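Side-chain contacts in myosin-I heavy chain (Dictyostelium discoideum, PDB 5EJR), which is an actin-based motor with ATPase activity involved in early phagocytosis and adhesion, represented here by a MyTH4-FERM module of its tail: residues M408-I413 / P418-T423; L300-K305 / I440-V445; I347-I352 / F395-Q400; G254-N259 / G263-V268. One frame throughout, in Å; residues are numbered along the deposited sequence.

Interaction 1: M408-I413 / P418-T423; sequences MFINLI and PLFGCT. With EDO (1,2-ethanediol), chain H; EDO (1,2-ethanediol), chain F.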
loop_
_atom_site.group_PDB
_atom_site.type_symbol
_atom_site.label_atom_id
_atom_site.label_comp_id
_atom_site.label_asym_id
_atom_site.label_seq_id
_atom_site.Cartn_x
_atom_site.Cartn_y
_atom_site.Cartn_z
ATOM N N MET A 408 -2.922 25.869 23.860
ATOM C CA MET A 408 -4.165 26.642 23.958
ATOM C C MET A 408 -4.967 26.427 22.670
ATOM O O MET A 408 -6.182 26.273 22.721
ATOM C CB MET A 408 -3.851 28.149 24.085
ATOM C CG MET A 408 -3.502 28.619 25.468
ATOM S SD MET A 408 -3.043 30.395 25.466
ATOM C CE MET A 408 -4.641 31.166 25.180
ATOM N N PHE A 409 -4.283 26.486 21.521
ATOM C CA PHE A 409 -4.919 26.261 20.216
ATOM C C PHE A 409 -5.516 24.837 20.175
ATOM O O PHE A 409 -6.694 24.681 19.880
ATOM C CB PHE A 409 -3.896 26.459 19.087
ATOM C CG PHE A 409 -4.348 25.927 17.742
ATOM C CD1 PHE A 409 -5.439 26.489 17.080
ATOM C CD2 PHE A 409 -3.727 24.822 17.169
ATOM C CE1 PHE A 409 -5.860 25.986 15.840
ATOM C CE2 PHE A 409 -4.157 24.316 15.939
ATOM C CZ PHE A 409 -5.232 24.892 15.294
ATOM N N ILE A 410 -4.715 23.813 20.550
ATOM C CA ILE A 410 -5.216 22.436 20.560
ATOM C C ILE A 410 -6.385 22.284 21.535
ATOM O O ILE A 410 -7.361 21.655 21.183
ATOM C CB ILE A 410 -4.096 21.399 20.813
ATOM C CG1 ILE A 410 -3.018 21.490 19.696
ATOM C CG2 ILE A 410 -4.702 19.994 20.911
ATOM C CD1 ILE A 410 -1.601 20.987 20.045
ATOM N N ASN A 411 -6.304 22.896 22.714
ATOM C CA ASN A 411 -7.383 22.834 23.700
ATOM C C ASN A 411 -8.693 23.388 23.127
ATOM O O ASN A 411 -9.754 22.804 23.303
ATOM C CB ASN A 411 -6.998 23.593 24.987
ATOM C CG ASN A 411 -8.098 23.542 26.036
ATOM O OD1 ASN A 411 -8.553 22.476 26.495
ATOM N ND2 ASN A 411 -8.603 24.691 26.363
ATOM N N LEU A 412 -8.608 24.529 22.449
ATOM C CA LEU A 412 -9.801 25.148 21.863
ATOM C C LEU A 412 -10.420 24.318 20.760
ATOM O O LEU A 412 -11.609 24.071 20.805
ATOM C CB LEU A 412 -9.477 26.560 21.408
ATOM C CG LEU A 412 -9.530 27.506 22.577
ATOM C CD1 LEU A 412 -8.639 28.677 22.358
ATOM C CD2 LEU A 412 -10.972 27.917 22.879
ATOM N N ILE A 413 -9.624 23.867 19.791
ATOM C CA ILE A 413 -10.090 22.978 18.725
ATOM C C ILE A 413 -10.694 21.696 19.324
ATOM O O ILE A 413 -11.818 21.316 18.990
ATOM C CB ILE A 413 -8.919 22.613 17.774
ATOM C CG1 ILE A 413 -8.487 23.828 16.939
ATOM C CG2 ILE A 413 -9.285 21.398 16.860
ATOM C CD1 ILE A 413 -9.516 24.393 15.934
ATOM N N PRO A 418 -16.292 17.302 18.098
ATOM C CA PRO A 418 -16.460 15.864 18.419
ATOM C C PRO A 418 -15.657 14.919 17.525
ATOM O O PRO A 418 -15.409 13.795 17.913
ATOM C CB PRO A 418 -17.969 15.621 18.297
ATOM C CG PRO A 418 -18.600 16.958 18.111
ATOM C CD PRO A 418 -17.558 17.919 17.651
ATOM N N LEU A 419 -15.208 15.381 16.365
ATOM C CA LEU A 419 -14.400 14.558 15.468
ATOM C C LEU A 419 -12.901 14.600 15.845
ATOM O O LEU A 419 -12.118 13.870 15.243
ATOM C CB LEU A 419 -14.578 15.013 14.010
ATOM C CG LEU A 419 -15.936 14.746 13.320
ATOM C CD1 LEU A 419 -15.957 15.375 11.961
ATOM C CD2 LEU A 419 -16.223 13.254 13.180
ATOM N N PHE A 420 -12.499 15.461 16.809
ATOM C CA PHE A 420 -11.093 15.551 17.189
ATOM C C PHE A 420 -10.619 14.202 17.752
ATOM O O PHE A 420 -11.266 13.643 18.629
ATOM C CB PHE A 420 -10.858 16.679 18.220
ATOM C CG PHE A 420 -9.399 16.794 18.607
ATOM C CD1 PHE A 420 -8.515 17.525 17.826
ATOM C CD2 PHE A 420 -8.893 16.083 19.691
ATOM C CE1 PHE A 420 -7.156 17.580 18.149
ATOM C CE2 PHE A 420 -7.534 16.098 19.993
ATOM C CZ PHE A 420 -6.668 16.855 19.225
ATOM N N GLY A 421 -9.497 13.700 17.253
ATOM C CA GLY A 421 -8.929 12.443 17.750
ATOM C C GLY A 421 -9.549 11.190 17.163
ATOM O O GLY A 421 -9.163 10.091 17.546
ATOM N N CYS A 422 -10.485 11.339 16.193
ATOM C CA CYS A 422 -11.178 10.219 15.528
ATOM C C CYS A 422 -10.470 9.817 14.265
ATOM O O CYS A 422 -10.069 10.706 13.503
ATOM C CB CYS A 422 -12.615 10.621 15.184
ATOM S SG CYS A 422 -13.721 10.754 16.595
ATOM N N THR A 423 -10.411 8.499 13.972
ATOM C CA THR A 423 -9.979 8.005 12.661
ATOM C C THR A 423 -11.302 7.761 11.893
ATOM O O THR A 423 -12.194 7.064 12.394
ATOM C CB THR A 423 -9.037 6.786 12.734
ATOM O OG1 THR A 423 -7.838 7.164 13.398
ATOM C CG2 THR A 423 -8.648 6.252 11.346
HETATM C C1 EDO H . -7.328 15.422 15.315
HETATM O O1 EDO H . -8.247 14.580 14.653
HETATM C C2 EDO H . -5.846 15.350 14.832
HETATM O O2 EDO H . -5.653 15.042 13.463
HETATM C C1 EDO F . -16.854 10.976 19.419
HETATM O O1 EDO F . -17.232 12.311 19.119
HETATM C C2 EDO F . -16.551 10.961 20.922
HETATM O O2 EDO F . -16.153 9.683 21.325
#
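Helix 402-416 and the loop that follows it come closest at I413 and F420, whose CA atoms lie 7.7 Å apart, with the loop folded into a type II beta turn from L419 to C422. The turn is closed by C422 N donating to L419 O at 3.2 Å, and G421 occupies its third position with a positive phi of 82°, a conformation that favours glycine. F420, in the second position, sends its ring back at the helix: CG is anti to the backbone N (chi1 -179°), which carries the ring out from the turn to two isoleucine methyls. I410 CG2 meets the far end of the ring at F420 CZ, 4.1 Å away, while I413 CG2 reaches F420 CD1 nearer its root, also at 4.1 Å. Both methyls lie on one side of the ring plane, approaching at a slant. From the opposite side an ethanediol, probably from the crystallisation liquor, brings its C1 to 3.5 Å from F420 CD1 and accepts a hydrogen bond at its O1 from G421 N (3.0 Å, 159°). A second ethanediol donates from O1 to P418 O. Cutting F420 back to an alanine would probably open a gap between turn and helix and leave the I410 and I413 methyls without their aromatic partner. The contact lies where the helical lobe of the FERM domain passes into its PH-like lobe: I410 and I413 also touch F320 and W331 of helix 317-332, F420 packs on I327 and edge-to-face with F299, and P418 and L419 rest on F448 of strand 444-448.

Interaction 2: L300-K305 / I440-V445; sequences LDDVNK and INKKGV. With EDO (1,2-ethanediol), chain B; EDO (1,2-ethanediol), chain F.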
loop_
_atom_site.group_PDB
_atom_site.type_symbol
_atom_site.label_atom_id
_atom_site.label_comp_id
_atom_site.label_asym_id
_atom_site.label_seq_id
_atom_site.Cartn_x
_atom_site.Cartn_y
_atom_site.Cartn_z
ATOM N N LEU A 300 -4.510 9.268 22.605
ATOM C CA LEU A 300 -4.897 8.557 23.837
ATOM C C LEU A 300 -5.107 9.462 25.031
ATOM O O LEU A 300 -5.777 9.064 25.985
ATOM C CB LEU A 300 -3.828 7.487 24.179
ATOM C CG LEU A 300 -3.806 6.264 23.220
ATOM C CD1 LEU A 300 -2.712 5.255 23.626
ATOM C CD2 LEU A 300 -5.149 5.529 23.238
ATOM N N ASP A 301 -4.536 10.661 24.994
ATOM C CA ASP A 301 -4.655 11.615 26.109
ATOM C C ASP A 301 -5.907 12.470 25.989
ATOM O O ASP A 301 -6.432 12.619 24.891
ATOM C CB ASP A 301 -3.369 12.438 26.260
ATOM C CG ASP A 301 -2.158 11.521 26.411
ATOM O OD1 ASP A 301 -2.229 10.572 27.235
ATOM O OD2 ASP A 301 -1.209 11.651 25.603
ATOM N N ASP A 302 -6.430 12.953 27.112
ATOM C CA ASP A 302 -7.672 13.736 27.113
ATOM C C ASP A 302 -7.387 15.195 26.729
ATOM O O ASP A 302 -6.802 15.927 27.508
ATOM C CB ASP A 302 -8.393 13.631 28.482
ATOM C CG ASP A 302 -9.784 14.274 28.573
ATOM O OD1 ASP A 302 -10.225 14.901 27.581
ATOM O OD2 ASP A 302 -10.425 14.160 29.644
ATOM N N VAL A 303 -7.809 15.599 25.525
ATOM C CA VAL A 303 -7.639 16.967 25.022
ATOM C C VAL A 303 -8.294 18.021 25.960
ATOM O O VAL A 303 -7.859 19.162 26.000
ATOM C CB VAL A 303 -8.083 17.089 23.527
ATOM C CG1 VAL A 303 -9.611 17.213 23.351
ATOM C CG2 VAL A 303 -7.343 18.227 22.832
ATOM N N ASN A 304 -9.328 17.648 26.706
ATOM C CA ASN A 304 -9.978 18.561 27.647
ATOM C C ASN A 304 -9.109 18.905 28.842
ATOM O O ASN A 304 -9.351 19.936 29.495
ATOM C CB ASN A 304 -11.341 18.018 28.088
ATOM C CG ASN A 304 -12.325 17.986 26.940
ATOM O OD1 ASN A 304 -12.709 16.920 26.451
ATOM N ND2 ASN A 304 -12.651 19.152 26.400
ATOM N N LYS A 305 -8.060 18.073 29.109
ATOM C CA LYS A 305 -7.123 18.295 30.228
ATOM C C LYS A 305 -5.721 18.714 29.746
ATOM O O LYS A 305 -4.774 18.718 30.533
ATOM C CB LYS A 305 -7.024 16.994 31.077
ATOM C CG LYS A 305 -8.356 16.623 31.706
ATOM C CD LYS A 305 -8.251 15.397 32.584
ATOM C CE LYS A 305 -9.558 15.138 33.304
ATOM N NZ LYS A 305 -9.584 13.777 33.907
ATOM N N ILE A 440 -13.691 6.079 14.786
ATOM C CA ILE A 440 -13.138 5.267 15.884
ATOM C C ILE A 440 -12.169 6.138 16.626
ATOM O O ILE A 440 -11.295 6.745 16.002
ATOM C CB ILE A 440 -12.493 3.934 15.399
ATOM C CG1 ILE A 440 -13.524 3.106 14.546
ATOM C CG2 ILE A 440 -11.970 3.102 16.591
ATOM C CD1 ILE A 440 -12.920 1.874 13.778
ATOM N N ASN A 441 -12.333 6.221 17.964
ATOM C CA ASN A 441 -11.456 7.023 18.802
ATOM C C ASN A 441 -11.183 6.301 20.107
ATOM O O ASN A 441 -11.466 5.098 20.191
ATOM C CB ASN A 441 -12.011 8.439 19.004
ATOM C CG ASN A 441 -13.254 8.488 19.865
ATOM O OD1 ASN A 441 -13.912 7.485 20.131
ATOM N ND2 ASN A 441 -13.526 9.642 20.417
ATOM N N LYS A 442 -10.624 7.007 21.116
ATOM C CA LYS A 442 -10.271 6.392 22.402
ATOM C C LYS A 442 -11.507 5.890 23.208
ATOM O O LYS A 442 -11.370 5.003 24.047
ATOM C CB LYS A 442 -9.398 7.365 23.248
ATOM C CG LYS A 442 -10.152 8.620 23.728
ATOM C CD LYS A 442 -9.268 9.458 24.704
ATOM C CE LYS A 442 -10.061 10.159 25.780
ATOM N NZ LYS A 442 -10.662 11.426 25.287
ATOM N N LYS A 443 -12.685 6.461 22.943
ATOM C CA LYS A 443 -13.953 6.148 23.637
ATOM C C LYS A 443 -14.746 4.992 22.999
ATOM O O LYS A 443 -15.415 4.231 23.703
ATOM C CB LYS A 443 -14.841 7.387 23.683
ATOM C CG LYS A 443 -14.236 8.537 24.470
ATOM C CD LYS A 443 -15.243 9.676 24.624
ATOM C CE LYS A 443 -14.719 10.835 25.444
ATOM N NZ LYS A 443 -14.549 10.467 26.872
ATOM N N GLY A 444 -14.710 4.895 21.682
ATOM C CA GLY A 444 -15.423 3.821 21.003
ATOM C C GLY A 444 -15.642 4.066 19.539
ATOM O O GLY A 444 -14.813 4.703 18.877
ATOM N N VAL A 445 -16.778 3.561 19.045
ATOM C CA VAL A 445 -17.191 3.597 17.648
ATOM C C VAL A 445 -18.402 4.499 17.502
ATOM O O VAL A 445 -19.366 4.365 18.262
ATOM C CB VAL A 445 -17.506 2.154 17.150
ATOM C CG1 VAL A 445 -18.004 2.162 15.716
ATOM C CG2 VAL A 445 -16.297 1.231 17.299
HETATM C C1 EDO B . -9.509 13.544 22.475
HETATM O O1 EDO B . -9.457 13.828 23.858
HETATM C C2 EDO B . -8.195 12.859 22.090
HETATM O O2 EDO B . -7.108 13.674 22.565
HETATM C C1 EDO F . -16.854 10.976 19.419
HETATM O O1 EDO F . -17.232 12.311 19.119
HETATM C C2 EDO F . -16.551 10.961 20.922
HETATM O O2 EDO F . -16.153 9.683 21.325
#
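At the surface of the FERM domain, K442 of the hairpin turn between strands 435-440 and 444-448 meets L300 and D302 of the loop following strand 290-296 at a site occupied by an ethanediol, probably from the crystallisation liquor. The K442 chain leaves with CG between its backbone N and carbonyl carbon (chi1 68°) and bends again near its end. Its CD lies 3.7 Å from L300 O, and NZ donates to ethanediol O1 at 3.0 Å. The same O1 accepts a nearly straight bond from V303 N (2.9 Å, 169°), and the diol's O2 donates to D301 O at 2.6 Å, so the small molecule bridges the two segments. D302 OD1 stays 4.2 Å from K442 NZ, too long for a salt bridge although the charges probably still attract; that oxygen is engaged by N304 N, which meets it from above the carboxylate plane in an Asx turn. In the hairpin, N441 OD1 accepts from G444 N at 3.1 Å and weakly from K443 N, while ND2 donates to O2 of another ethanediol at 2.8 Å. With an alanine in place of N441, the G444 amide would probably lose its acceptor and the turn presenting K442 would be held less firmly. L300 packs on F503 and Y504 of helix 494-505, whose I497 and V500 touch I440. D301 and V303 touch W313 of helix 311-314, and the ends of the hairpin turn join the sheet through backbone bonds of I440 with T423 and V445 with W459.

Interaction 3: I347-I352 / F395-Q400; sequences IAAILI and FELVSQ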
loop_
_atom_site.group_PDB
_atom_site.type_symbol
_atom_site.label_atom_id
_atom_site.label_comp_id
_atom_site.label_asym_id
_atom_site.label_seq_id
_atom_site.Cartn_x
_atom_site.Cartn_y
_atom_site.Cartn_z
ATOM N N ILE A 347 -9.370 31.612 18.048
ATOM C CA ILE A 347 -8.410 30.720 17.391
ATOM C C ILE A 347 -7.491 31.534 16.511
ATOM O O ILE A 347 -6.277 31.404 16.599
ATOM C CB ILE A 347 -9.102 29.543 16.641
ATOM C CG1 ILE A 347 -9.732 28.554 17.678
ATOM C CG2 ILE A 347 -8.094 28.798 15.729
ATOM C CD1 ILE A 347 -10.951 27.675 17.098
ATOM N N ALA A 348 -8.083 32.412 15.683
ATOM C CA ALA A 348 -7.327 33.289 14.798
ATOM C C ALA A 348 -6.365 34.145 15.626
ATOM O O ALA A 348 -5.189 34.162 15.301
ATOM C CB ALA A 348 -8.293 34.147 13.991
ATOM N N ALA A 349 -6.813 34.702 16.795
ATOM C CA ALA A 349 -5.931 35.509 17.671
ATOM C C ALA A 349 -4.708 34.751 18.165
ATOM O O ALA A 349 -3.605 35.297 18.111
ATOM C CB ALA A 349 -6.701 36.121 18.837
ATOM N N ILE A 350 -4.893 33.480 18.607
ATOM C CA ILE A 350 -3.787 32.646 19.089
ATOM C C ILE A 350 -2.825 32.368 17.971
ATOM O O ILE A 350 -1.630 32.483 18.163
ATOM C CB ILE A 350 -4.305 31.310 19.720
ATOM C CG1 ILE A 350 -5.104 31.580 20.982
ATOM C CG2 ILE A 350 -3.131 30.355 20.005
ATOM C CD1 ILE A 350 -5.961 30.410 21.382
ATOM N N LEU A 351 -3.341 31.925 16.818
ATOM C CA LEU A 351 -2.509 31.598 15.667
ATOM C C LEU A 351 -1.731 32.791 15.143
ATOM O O LEU A 351 -0.613 32.616 14.657
ATOM C CB LEU A 351 -3.336 30.918 14.550
ATOM C CG LEU A 351 -3.951 29.527 14.895
ATOM C CD1 LEU A 351 -4.620 28.936 13.692
ATOM C CD2 LEU A 351 -2.892 28.552 15.371
ATOM N N ILE A 352 -2.297 33.999 15.267
ATOM C CA ILE A 352 -1.587 35.244 14.876
ATOM C C ILE A 352 -0.416 35.474 15.865
ATOM O O ILE A 352 0.703 35.719 15.428
ATOM C CB ILE A 352 -2.576 36.457 14.801
ATOM C CG1 ILE A 352 -3.453 36.341 13.528
ATOM C CG2 ILE A 352 -1.813 37.829 14.828
ATOM C CD1 ILE A 352 -4.716 37.243 13.530
ATOM N N PHE A 395 -6.880 41.888 22.145
ATOM C CA PHE A 395 -6.891 42.709 23.373
ATOM C C PHE A 395 -6.987 41.840 24.650
ATOM O O PHE A 395 -6.527 42.264 25.710
ATOM C CB PHE A 395 -8.101 43.655 23.394
ATOM C CG PHE A 395 -8.105 44.773 22.378
ATOM C CD1 PHE A 395 -6.949 45.495 22.105
ATOM C CD2 PHE A 395 -9.278 45.147 21.740
ATOM C CE1 PHE A 395 -6.962 46.534 21.168
ATOM C CE2 PHE A 395 -9.284 46.174 20.793
ATOM C CZ PHE A 395 -8.129 46.856 20.515
ATOM N N GLU A 396 -7.632 40.659 24.556
ATOM C CA GLU A 396 -7.824 39.764 25.700
ATOM C C GLU A 396 -6.705 38.733 25.843
ATOM O O GLU A 396 -6.714 37.944 26.786
ATOM C CB GLU A 396 -9.210 39.110 25.653
ATOM C CG GLU A 396 -10.332 40.104 25.904
ATOM C CD GLU A 396 -11.736 39.541 25.854
ATOM O OE1 GLU A 396 -12.045 38.635 26.662
ATOM O OE2 GLU A 396 -12.546 40.046 25.041
ATOM N N LEU A 397 -5.718 38.780 24.936
ATOM C CA LEU A 397 -4.594 37.857 24.904
ATOM C C LEU A 397 -3.370 38.424 25.590
ATOM O O LEU A 397 -2.851 39.468 25.191
ATOM C CB LEU A 397 -4.280 37.438 23.448
ATOM C CG LEU A 397 -4.257 35.937 23.147
ATOM C CD1 LEU A 397 -5.631 35.328 23.294
ATOM C CD2 LEU A 397 -3.776 35.679 21.748
ATOM N N VAL A 398 -2.913 37.738 26.634
ATOM C CA VAL A 398 -1.712 38.146 27.377
ATOM C C VAL A 398 -0.474 37.471 26.777
ATOM O O VAL A 398 -0.635 36.586 25.932
ATOM C CB VAL A 398 -1.842 37.923 28.905
ATOM C CG1 VAL A 398 -2.714 39.008 29.534
ATOM C CG2 VAL A 398 -2.373 36.521 29.233
ATOM N N SER A 399 0.749 37.889 27.187
ATOM C CA SER A 399 1.979 37.276 26.678
ATOM C C SER A 399 2.073 35.834 27.150
ATOM O O SER A 399 1.827 35.559 28.329
ATOM C CB SER A 399 3.214 38.045 27.132
ATOM O OG SER A 399 4.359 37.579 26.436
ATOM N N GLN A 400 2.350 34.912 26.205
ATOM C CA GLN A 400 2.498 33.473 26.462
ATOM C C GLN A 400 3.644 32.941 25.621
ATOM O O GLN A 400 3.956 33.518 24.581
ATOM C CB GLN A 400 1.199 32.709 26.112
ATOM C CG GLN A 400 -0.061 33.159 26.859
ATOM C CD GLN A 400 -0.151 32.666 28.289
ATOM O OE1 GLN A 400 0.766 32.048 28.838
ATOM N NE2 GLN A 400 -1.288 32.890 28.910
#
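Van der Waals contact with the backbone is the closer part of this meeting between L397 and the helical turn at A349 and I350. A single methyl, L397 CD2, does the touching: it lies 3.7 Å from A349 O and 4.0 Å from I350 N, resting over the peptide group that links the two residues. Packing of apolar side chains comes second. A349 CB is 4.2 Å from that same L397 CD2, and I350 CG1 stands at the edge of contact at 4.4 Å. The small alanine lets the leucine come in against the helix, the CA atoms of A349 and L397 being 7.7 Å apart. L397 has a chi1 of -125°, away from the usual staggered positions, and this turn of the side chain brings CD2 in over the peptide. The setting is the helical lobe of the FERM domain, where the loop joining helix 383-394 to helix 402-416 lies against helix 341-355. Polar bonding does not span the two segments; the bonds are those of the helix itself, such as L351 N to I347 O at 3.0 Å. Beyond the leucine, A349 also touches Q393 and I394 of helix 383-394, while I350 meets L412 of helix 402-416.

Interaction 4: G254-N259 / G263-V268; sequences GISAVN and GISKVV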
loop_
_atom_site.group_PDB
_atom_site.type_symbol
_atom_site.label_atom_id
_atom_site.label_comp_id
_atom_site.label_asym_id
_atom_site.label_seq_id
_atom_site.Cartn_x
_atom_site.Cartn_y
_atom_site.Cartn_z
ATOM N N GLY A 254 0.960 6.770 11.875
ATOM C CA GLY A 254 0.573 5.879 10.794
ATOM C C GLY A 254 0.829 6.558 9.471
ATOM O O GLY A 254 1.370 7.666 9.441
ATOM N N ILE A 255 0.389 5.931 8.384
ATOM C CA ILE A 255 0.547 6.445 7.030
ATOM C C ILE A 255 -0.772 6.469 6.288
ATOM O O ILE A 255 -1.593 5.569 6.464
ATOM C CB ILE A 255 1.649 5.622 6.301
ATOM C CG1 ILE A 255 3.047 6.018 6.860
ATOM C CG2 ILE A 255 1.570 5.752 4.756
ATOM C CD1 ILE A 255 4.234 5.359 6.236
ATOM N N SER A 256 -0.976 7.524 5.487
ATOM C CA SER A 256 -2.113 7.702 4.593
ATOM C C SER A 256 -1.634 7.838 3.130
ATOM O O SER A 256 -0.553 8.387 2.866
ATOM C CB SER A 256 -2.927 8.932 4.996
ATOM O OG SER A 256 -3.574 8.694 6.236
ATOM N N ALA A 257 -2.431 7.330 2.195
ATOM C CA ALA A 257 -2.185 7.445 0.746
ATOM C C ALA A 257 -2.946 8.702 0.346
ATOM O O ALA A 257 -4.158 8.770 0.543
ATOM C CB ALA A 257 -2.737 6.234 -0.001
ATOM N N VAL A 258 -2.232 9.723 -0.102
ATOM C CA VAL A 258 -2.820 11.025 -0.445
ATOM C C VAL A 258 -2.746 11.304 -1.954
ATOM O O VAL A 258 -1.669 11.216 -2.517
ATOM C CB VAL A 258 -2.112 12.172 0.360
ATOM C CG1 VAL A 258 -2.660 13.556 -0.026
ATOM C CG2 VAL A 258 -2.204 11.943 1.871
ATOM N N ASN A 259 -3.883 11.675 -2.582
ATOM C CA ASN A 259 -3.976 12.088 -3.990
ATOM C C ASN A 259 -4.639 13.479 -4.002
ATOM O O ASN A 259 -5.815 13.606 -3.667
ATOM C CB ASN A 259 -4.781 11.077 -4.825
ATOM C CG ASN A 259 -4.751 11.327 -6.322
ATOM O OD1 ASN A 259 -4.844 12.468 -6.797
ATOM N ND2 ASN A 259 -4.653 10.248 -7.108
ATOM N N GLY A 263 -9.173 14.439 -4.619
ATOM C CA GLY A 263 -9.195 14.610 -3.161
ATOM C C GLY A 263 -9.363 13.364 -2.310
ATOM O O GLY A 263 -10.417 13.140 -1.710
ATOM N N ILE A 264 -8.300 12.565 -2.230
ATOM C CA ILE A 264 -8.260 11.307 -1.491
ATOM C C ILE A 264 -7.124 11.370 -0.498
ATOM O O ILE A 264 -6.030 11.840 -0.819
ATOM C CB ILE A 264 -8.106 10.076 -2.450
ATOM C CG1 ILE A 264 -9.295 9.952 -3.422
ATOM C CG2 ILE A 264 -7.890 8.737 -1.668
ATOM C CD1 ILE A 264 -8.944 9.298 -4.712
ATOM N N SER A 265 -7.428 10.928 0.718
ATOM C CA SER A 265 -6.529 10.697 1.832
ATOM C C SER A 265 -7.137 9.484 2.490
ATOM O O SER A 265 -8.220 9.555 3.084
ATOM C CB SER A 265 -6.466 11.880 2.785
ATOM O OG SER A 265 -5.635 11.505 3.869
ATOM N N LYS A 266 -6.511 8.335 2.257
ATOM C CA LYS A 266 -7.012 7.072 2.752
ATOM C C LYS A 266 -5.979 6.434 3.683
ATOM O O LYS A 266 -4.805 6.415 3.353
ATOM C CB LYS A 266 -7.325 6.176 1.541
ATOM C CG LYS A 266 -8.198 4.951 1.838
ATOM C CD LYS A 266 -8.492 4.142 0.578
ATOM C CE LYS A 266 -9.473 3.026 0.851
ATOM N NZ LYS A 266 -10.063 2.486 -0.400
ATOM N N VAL A 267 -6.420 5.912 4.832
ATOM C CA VAL A 267 -5.567 5.249 5.823
ATOM C C VAL A 267 -4.928 4.003 5.155
ATOM O O VAL A 267 -5.618 3.279 4.454
ATOM C CB VAL A 267 -6.414 4.842 7.059
ATOM C CG1 VAL A 267 -5.661 3.859 7.958
ATOM C CG2 VAL A 267 -6.857 6.072 7.857
ATOM N N VAL A 268 -3.625 3.792 5.316
ATOM C CA VAL A 268 -3.007 2.606 4.736
ATOM C C VAL A 268 -2.825 1.636 5.890
ATOM O O VAL A 268 -2.238 2.002 6.893
ATOM C CB VAL A 268 -1.663 2.907 4.013
ATOM C CG1 VAL A 268 -1.103 1.635 3.364
ATOM C CG2 VAL A 268 -1.841 3.991 2.966
HETATM O O HOH W 1 -0.609 3.175 8.645
HETATM O O HOH W 2 -6.097 9.716 5.981
#
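I255 opens the antiparallel hairpin pairing by accepting V268 N at its carbonyl O (2.9 Å), while its amide donates to a water that in turn donates to V268 O; its CG2 also packs against V268 CG2. S256 forms a non-hydrogen-bonded pair with V267. One water joins its OG (2.7 Å) to S265 OG (2.8 Å), and the S256 hydroxyl is also bonded to R297. A257 makes a hydrogen-bonded pair with K266: its N donates to K266 O at 2.8 Å, in the carbonyl plane, and its O accepts K266 N. A257 CB also meets V268 CG2 at 3.8 Å; with CG2 anti to the carbonyl carbon, this valine branch also lies against the A257 amide. V258 sets CG2 4.0 Å from S265 OG. N259 completes the walk, its N donating to I264 O at 2.8 Å and its O accepting I264 N almost straight (175°), while its side-chain amide bonds to A262 N and K287 O. The chemistry divides this hairpin of the ubiquitin-like lobe: backbone bonds fix the pairing, a water bridges S256 and S265 on the face they share with V258 and V267, and A257 packs on W281 and V268 on V277, both of helix 274-283.

How the interactions relate
Interactions 1 and 2 form one continuous junction, their centres 10 Å apart: F420 CE2 packs on V303 CG2 at 3.6 Å, T423 N probably bonds to I440 O at 2.8 Å, and one ethanediol is held by both P418 and N441. Interaction 3 lies about 18 Å from interaction 1, centre to centre, and is tied to it through helix packing, with F409 CE1 3.6 Å from I347 CG2; it does not touch interaction 2. Interaction 4, in the ubiquitin-like lobe, meets interaction 1 where T423 CG2 lies 3.9 Å from V267 CG2. The contacts thus run across all three FERM lobes, within the tail rather than the motor head.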